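PDB 3IHV: SusD homolog from Bacteroides thetaiotaomicron VPI-5482, which probably binds glycans at the cell surface for import through a partner outer-membrane transporter. Local coordinates for residues D241-Q244 with L245-T249; G252-P256 with T257-I261; Y461-S464 with F465-H468. All coordinates share one frame; numbering follows the deposited sequence.

Contact 1 of 3, residues D241-Q244 with L245-T249. With EDO (1,2-ethanediol), chain O.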
# COMPACT_ATOMS: atom_id res chain seq x y z
N ASP A 241 21.00 2.00 0.91
CA ASP A 241 20.83 0.57 1.10
C ASP A 241 19.36 0.15 1.17
O ASP A 241 18.63 0.58 2.04
CB ASP A 241 21.53 0.14 2.37
CG ASP A 241 23.00 0.39 2.33
OD1 ASP A 241 23.64 0.08 1.30
OD2 ASP A 241 23.54 0.87 3.35
N TYR A 242 18.96 -0.71 0.25
CA TYR A 242 17.56 -1.19 0.22
C TYR A 242 17.14 -1.77 1.55
O TYR A 242 16.01 -1.55 1.98
CB TYR A 242 17.40 -2.25 -0.85
CG TYR A 242 15.99 -2.59 -1.18
CD1 TYR A 242 15.19 -1.71 -1.93
CD2 TYR A 242 15.46 -3.82 -0.85
CE1 TYR A 242 13.89 -2.05 -2.27
CE2 TYR A 242 14.20 -4.16 -1.20
CZ TYR A 242 13.41 -3.29 -1.90
OH TYR A 242 12.13 -3.68 -2.20
N GLU A 243 18.06 -2.50 2.18
CA GLU A 243 17.79 -3.12 3.48
C GLU A 243 17.40 -2.09 4.55
O GLU A 243 16.61 -2.37 5.43
CB GLU A 243 18.97 -3.99 3.93
CG GLU A 243 18.74 -4.69 5.28
CD GLU A 243 19.82 -5.68 5.67
OE1 GLU A 243 20.66 -6.03 4.82
OE2 GLU A 243 19.84 -6.08 6.85
N GLN A 244 17.97 -0.89 4.46
CA GLN A 244 17.69 0.16 5.43
C GLN A 244 16.22 0.51 5.48
O GLN A 244 15.72 0.93 6.52
CB GLN A 244 18.56 1.41 5.15
CG GLN A 244 18.59 2.39 6.32
CD GLN A 244 19.28 1.80 7.55
OE1 GLN A 244 20.36 1.25 7.45
NE2 GLN A 244 18.66 1.95 8.72
N LEU A 245 15.51 0.44 4.34
CA LEU A 245 14.10 0.68 4.40
C LEU A 245 13.36 -0.24 5.38
O LEU A 245 12.41 0.20 6.06
CB LEU A 245 13.46 0.46 3.01
CG LEU A 245 13.78 1.46 1.90
CD1 LEU A 245 13.47 0.89 0.54
CD2 LEU A 245 13.04 2.80 2.16
N TRP A 246 13.80 -1.49 5.46
CA TRP A 246 13.11 -2.51 6.27
C TRP A 246 13.57 -2.38 7.72
O TRP A 246 12.75 -2.49 8.66
CB TRP A 246 13.26 -3.93 5.59
CG TRP A 246 12.94 -3.72 4.15
CD1 TRP A 246 13.80 -3.77 3.10
CD2 TRP A 246 11.72 -3.19 3.64
NE1 TRP A 246 13.18 -3.33 1.97
CE2 TRP A 246 11.90 -2.98 2.27
CE3 TRP A 246 10.47 -2.93 4.20
CZ2 TRP A 246 10.88 -2.49 1.47
CZ3 TRP A 246 9.48 -2.43 3.39
CH2 TRP A 246 9.69 -2.21 2.06
N LYS A 247 14.86 -2.12 7.91
CA LYS A 247 15.36 -1.81 9.24
C LYS A 247 14.55 -0.64 9.80
O LYS A 247 14.05 -0.70 10.93
CB LYS A 247 16.86 -1.43 9.25
CG LYS A 247 17.79 -2.56 8.82
CD LYS A 247 19.26 -2.15 8.88
CE LYS A 247 20.20 -3.27 8.42
NZ LYS A 247 21.70 -2.90 8.55
N ASN A 248 14.41 0.42 9.02
CA ASN A 248 13.72 1.61 9.49
C ASN A 248 12.25 1.38 9.84
O ASN A 248 11.79 1.72 10.94
CB ASN A 248 13.78 2.74 8.44
CG ASN A 248 15.14 3.35 8.29
OD1 ASN A 248 16.06 3.10 9.08
ND2 ASN A 248 15.26 4.24 7.30
N THR A 249 11.52 0.79 8.91
CA THR A 249 10.08 0.61 9.10
C THR A 249 9.74 -0.36 10.25
O THR A 249 8.70 -0.22 10.89
CB THR A 249 9.38 0.25 7.77
OG1 THR A 249 8.02 0.71 7.80
CG2 THR A 249 9.46 -1.26 7.51
C1 EDO O . 22.33 2.35 9.77
O1 EDO O . 22.59 1.22 8.91
C2 EDO O . 21.83 1.86 11.11
O2 EDO O . 20.57 1.17 11.00

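Contact 2 of 3, residues G252-P256 with T257-I261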
# COMPACT_ATOMS: atom_id res chain seq x y z
N GLY A 252 10.45 1.82 13.84
CA GLY A 252 9.85 3.11 14.10
C GLY A 252 10.78 4.27 13.82
O GLY A 252 10.75 5.25 14.54
N THR A 253 11.62 4.11 12.81
CA THR A 253 12.59 5.14 12.43
C THR A 253 12.08 5.89 11.22
O THR A 253 11.95 5.33 10.12
CB THR A 253 13.92 4.53 12.09
OG1 THR A 253 14.41 3.88 13.26
CG2 THR A 253 14.96 5.62 11.72
N TRP A 254 11.74 7.16 11.46
CA TRP A 254 11.30 8.03 10.40
C TRP A 254 12.50 8.67 9.72
O TRP A 254 13.31 9.29 10.37
CB TRP A 254 10.42 9.16 10.95
CG TRP A 254 10.11 10.22 9.97
CD1 TRP A 254 10.60 11.52 9.98
CD2 TRP A 254 9.24 10.14 8.82
NE1 TRP A 254 10.11 12.21 8.90
CE2 TRP A 254 9.29 11.40 8.17
CE3 TRP A 254 8.45 9.14 8.27
CZ2 TRP A 254 8.54 11.68 7.03
CZ3 TRP A 254 7.72 9.42 7.12
CH2 TRP A 254 7.77 10.67 6.53
N ASP A 255 12.56 8.53 8.40
CA ASP A 255 13.56 9.18 7.58
C ASP A 255 12.78 9.73 6.37
O ASP A 255 12.26 8.95 5.57
CB ASP A 255 14.66 8.21 7.10
CG ASP A 255 15.75 8.89 6.27
OD1 ASP A 255 15.50 9.98 5.70
OD2 ASP A 255 16.87 8.30 6.15
N PRO A 256 12.67 11.06 6.25
CA PRO A 256 11.85 11.60 5.18
C PRO A 256 12.47 11.51 3.77
O PRO A 256 11.83 11.88 2.80
CB PRO A 256 11.73 13.08 5.56
CG PRO A 256 13.03 13.39 6.16
CD PRO A 256 13.39 12.13 6.97
N THR A 257 13.70 11.04 3.66
CA THR A 257 14.36 10.94 2.37
C THR A 257 13.53 10.23 1.30
O THR A 257 13.21 10.81 0.26
CB THR A 257 15.74 10.27 2.50
OG1 THR A 257 16.56 11.02 3.40
CG2 THR A 257 16.43 10.19 1.14
N GLU A 258 13.21 8.98 1.57
CA GLU A 258 12.43 8.12 0.66
C GLU A 258 11.00 7.88 1.11
O GLU A 258 10.10 7.74 0.29
CB GLU A 258 13.17 6.78 0.49
CG GLU A 258 12.51 5.87 -0.54
CD GLU A 258 13.33 4.69 -1.00
OE1 GLU A 258 14.52 4.53 -0.59
OE2 GLU A 258 12.74 3.93 -1.80
N SER A 259 10.79 7.74 2.40
CA SER A 259 9.47 7.48 2.92
C SER A 259 8.58 8.72 2.80
O SER A 259 8.78 9.71 3.49
CB SER A 259 9.57 7.10 4.39
OG SER A 259 8.27 6.72 4.82
N LEU A 260 7.58 8.64 1.95
CA LEU A 260 6.66 9.76 1.74
C LEU A 260 5.37 9.61 2.59
O LEU A 260 5.05 10.48 3.40
CB LEU A 260 6.37 9.88 0.25
CG LEU A 260 7.60 10.17 -0.62
CD1 LEU A 260 7.15 10.22 -2.10
CD2 LEU A 260 8.35 11.46 -0.24
N ILE A 261 4.68 8.47 2.46
CA ILE A 261 3.48 8.16 3.20
C ILE A 261 3.73 6.84 3.92
O ILE A 261 3.81 5.80 3.29
CB ILE A 261 2.21 8.08 2.32
CG1 ILE A 261 2.04 9.39 1.54
CG2 ILE A 261 0.97 7.77 3.22
CD1 ILE A 261 0.88 9.38 0.50
O HOH W 1 13.21 7.17 4.04
O HOH W 2 9.04 12.38 3.45

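Contact 3 of 3, residues Y461-S464 with F465-H468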
# COMPACT_ATOMS: atom_id res chain seq x y z
N TYR A 461 9.65 -5.95 -8.77
CA TYR A 461 10.97 -6.08 -8.11
C TYR A 461 11.22 -5.02 -7.05
O TYR A 461 11.88 -5.31 -6.03
CB TYR A 461 12.10 -6.10 -9.14
CG TYR A 461 12.07 -7.28 -10.12
CD1 TYR A 461 11.41 -8.48 -9.81
CD2 TYR A 461 12.81 -7.25 -11.28
CE1 TYR A 461 11.44 -9.56 -10.67
CE2 TYR A 461 12.87 -8.34 -12.13
CZ TYR A 461 12.19 -9.49 -11.82
OH TYR A 461 12.25 -10.56 -12.68
N GLU A 462 10.66 -3.83 -7.24
CA GLU A 462 10.90 -2.76 -6.29
C GLU A 462 9.95 -2.78 -5.10
O GLU A 462 10.36 -2.54 -3.94
CB GLU A 462 10.81 -1.40 -6.98
CG GLU A 462 11.07 -0.22 -6.04
CD GLU A 462 12.44 -0.23 -5.36
OE1 GLU A 462 13.41 -0.89 -5.88
OE2 GLU A 462 12.55 0.38 -4.27
N LEU A 463 8.68 -3.04 -5.39
CA LEU A 463 7.60 -2.84 -4.43
C LEU A 463 6.84 -4.10 -3.98
O LEU A 463 5.78 -3.99 -3.37
CB LEU A 463 6.59 -1.88 -5.09
CG LEU A 463 7.14 -0.54 -5.57
CD1 LEU A 463 6.10 0.13 -6.51
CD2 LEU A 463 7.45 0.35 -4.42
N SER A 464 7.39 -5.28 -4.26
CA SER A 464 6.71 -6.52 -3.97
C SER A 464 6.16 -6.55 -2.56
O SER A 464 6.83 -6.11 -1.65
CB SER A 464 7.65 -7.73 -4.16
OG SER A 464 8.78 -7.70 -3.32
N PHE A 465 4.89 -7.01 -2.43
CA PHE A 465 4.24 -7.23 -1.14
C PHE A 465 3.83 -5.95 -0.39
O PHE A 465 3.19 -6.03 0.66
CB PHE A 465 5.07 -8.16 -0.24
CG PHE A 465 5.70 -9.28 -1.00
CD1 PHE A 465 4.91 -10.14 -1.77
CD2 PHE A 465 7.08 -9.46 -0.99
CE1 PHE A 465 5.51 -11.15 -2.51
CE2 PHE A 465 7.66 -10.46 -1.75
CZ PHE A 465 6.88 -11.29 -2.52
N GLU A 466 4.17 -4.77 -0.93
CA GLU A 466 3.85 -3.49 -0.28
C GLU A 466 2.43 -2.95 -0.65
O GLU A 466 2.10 -1.80 -0.35
CB GLU A 466 4.91 -2.45 -0.62
CG GLU A 466 6.28 -2.77 -0.08
CD GLU A 466 7.34 -1.80 -0.54
OE1 GLU A 466 7.19 -0.56 -0.35
OE2 GLU A 466 8.35 -2.28 -1.10
N GLY A 467 1.62 -3.78 -1.30
CA GLY A 467 0.21 -3.50 -1.50
C GLY A 467 -0.22 -2.86 -2.79
O GLY A 467 -1.36 -2.39 -2.89
N HIS A 468 0.67 -2.85 -3.78
CA HIS A 468 0.39 -2.17 -5.05
C HIS A 468 0.11 -3.06 -6.23
O HIS A 468 -0.48 -2.60 -7.23
CB HIS A 468 1.61 -1.30 -5.42
CG HIS A 468 2.05 -0.42 -4.30
ND1 HIS A 468 1.22 0.53 -3.73
CD2 HIS A 468 3.16 -0.47 -3.53
CE1 HIS A 468 1.84 1.07 -2.70
NE2 HIS A 468 3.01 0.48 -2.55
O HOH W 3 3.37 -4.17 -4.57

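Contact 1 of 3, residues D241-Q244 with L245-T249
Within helix 242-250, Tyr-242 and Trp-246 form a T-shaped aromatic pair one turn apart. The edge of the indole five-membered ring is turned toward the face of the phenol ring, with centroids 5.0 Å apart and planes at 65°. Trp-246 NE1 stands over that face, 3.4 Å from Tyr-242 CE2. Leu-245 CD1 adds an apolar touch 4.0 Å from Tyr-242 CD1. Beyond the pair, the hydroxyl of Tyr-242 is hydrogen-bonded to the carbonyl of Glu-462, and Trp-371 and Tyr-393 meet the indole.

The backbone carbonyl of Glu-243 accepts from the N-H groups of both Trp-246 and Lys-247, the latter in a nearly straight bond. Between the side chains of Glu-243 and Lys-247 the approach is largely carbon to carboxylate: Lys-247 CE is 3.2 Å from Glu-243 OE2. The ammonium group stops short of a salt bridge, with Lys-247 NZ 4.1 Å from Glu-243 OE2.

Gln-244 bends at its second torsion (chi2 66°), which carries its amide forward along the helix to Asn-248. Gln-244 NE2 donates to Asn-248 OD1 at 2.9 Å and 171°, in the plane of its own amide but from above the carbonyl plane of the acceptor. A 1,2-ethanediol, probably from the crystallisation liquor, clasps the same amide: its O1 donates to Gln-244 OE1 at 2.7 Å, and Gln-244 NE2 donates to its O2.

Contact 2 of 3, residues G252-P256 with T257-I261
With CG of Asp-255 anti to the backbone N (chi1 -178°) and OG1 of Thr-257 lying beside its own backbone N (chi1 -59°), the two side chains run next to each other and point the same way. Asp-255 OD1 then grips the threonine twice, accepting from Thr-257 N at 2.9 Å, which makes an Asx turn across Pro-256, and from Thr-257 OG1 at 2.7 Å. Both donors reach the oxygen from one face of the carboxylate, the hydroxyl on its syn side and the amide farther out of the plane. Replacing Asp-255 by an alanine removes the acceptor shared by the N-H and hydroxyl of Thr-257, and the turn would probably be freer to open.

Beyond the turn the chain folds back on itself. Ser-259 CB packs 3.5 Å from Asp-255 O, and Trp-254 CH2 comes within 3.3 Å of Ser-259 O. Ser-259 OG lies 3.6 Å from Trp-254 CZ3, but its polar partner is Glu-262. Two waters bridge the limbs: one links Asp-255 O to Ser-259 N, and the other donates to Pro-256 O and, at 2.7 Å, to Ser-259 O.

This loop leads from helix 242-250 into strand 259-263, which pairs antiparallel with strand 392-396. There Leu-260 and Ile-261 both face Leu-395 in a classic beta bulge, while Glu-258 sends its carboxylate away to Arg-396 and Arg-429. Between the two limbs of the bend, the polar links are thus one doubly accepting carboxylate oxygen and two bridging waters.

Contact 3 of 3, residues Y461-S464 with F465-H468
Leu-463 and Glu-466 close a type II beta turn where the chain leaves helix 448-463 for the loop before helix 469-475. The hydrogen bonding centres on one carbonyl. Leu-463 O accepts from Glu-466 N at 3.0 Å with an N-H...O angle of 158°, and a water donates to Leu-463 O at 2.7 Å. That water in turn accepts from His-468 N, so a single carbonyl ties together the turn and the residues that follow it. Ser-464 and Phe-465 occupy the two middle positions, Phe-465 with the positive phi (74°) that belongs to the third residue of such a turn.

Packing against rings accompanies this bend. CG of Phe-465 lies anti to its carbonyl carbon and beside its backbone N (chi1 -40°), which lays the ring against Ser-464. Ser-464 CB sits over one face in a CH-pi contact, 3.8 Å from the centroid of the Phe-465 ring and displaced toward the rim. Ser-464 OG touches the same ring, 3.4 Å from Phe-465 CE2. On the other arm, Leu-463 CB lies at the edge of the imidazole, near its plane and 4.0 Å from His-468 CD2.

The charged component is the side chain of Glu-466, extended beyond CG and crossing Leu-463 at about a right angle. Glu-466 OE2 comes 3.5 Å from Leu-463 CA and forms salt bridges with Lys-370 and Arg-396; Lys-370 also donates to Ser-464 O. Glu-462, four residues earlier and still on the helix, is matched by Arg-320, Arg-396 and Arg-429.

The two carboxylates therefore stand in a buried place with their charge answered by several basic groups. This probably keeps both ionised, and it ties the turn to strand 392-396 through Arg-396, which both acids share.

Contacts 1 and 2 follow each other along the chain, their centres about 10 Å apart. Asn-248 O probably accepts from Thr-253 N at 3.0 Å, and Leu-245 CD2 packs 3.6 Å from Glu-258 OE1. Contact 3, far later in sequence, lies about 14 Å from contact 1 between centres yet touches it: the hydrogen bond from Tyr-242 OH to Glu-462 O, 2.7 Å long, joins the two, and Trp-246 CH2 is 3.4 Å from Glu-466 OE2. Contacts 2 and 3 do not touch, but Arg-396 and Arg-429 each bridge Glu-258 to Glu-462. A bound sodium ion lies to one side, about 10 Å from the side chain of Asn-248 and about 9 Å from that of Trp-254.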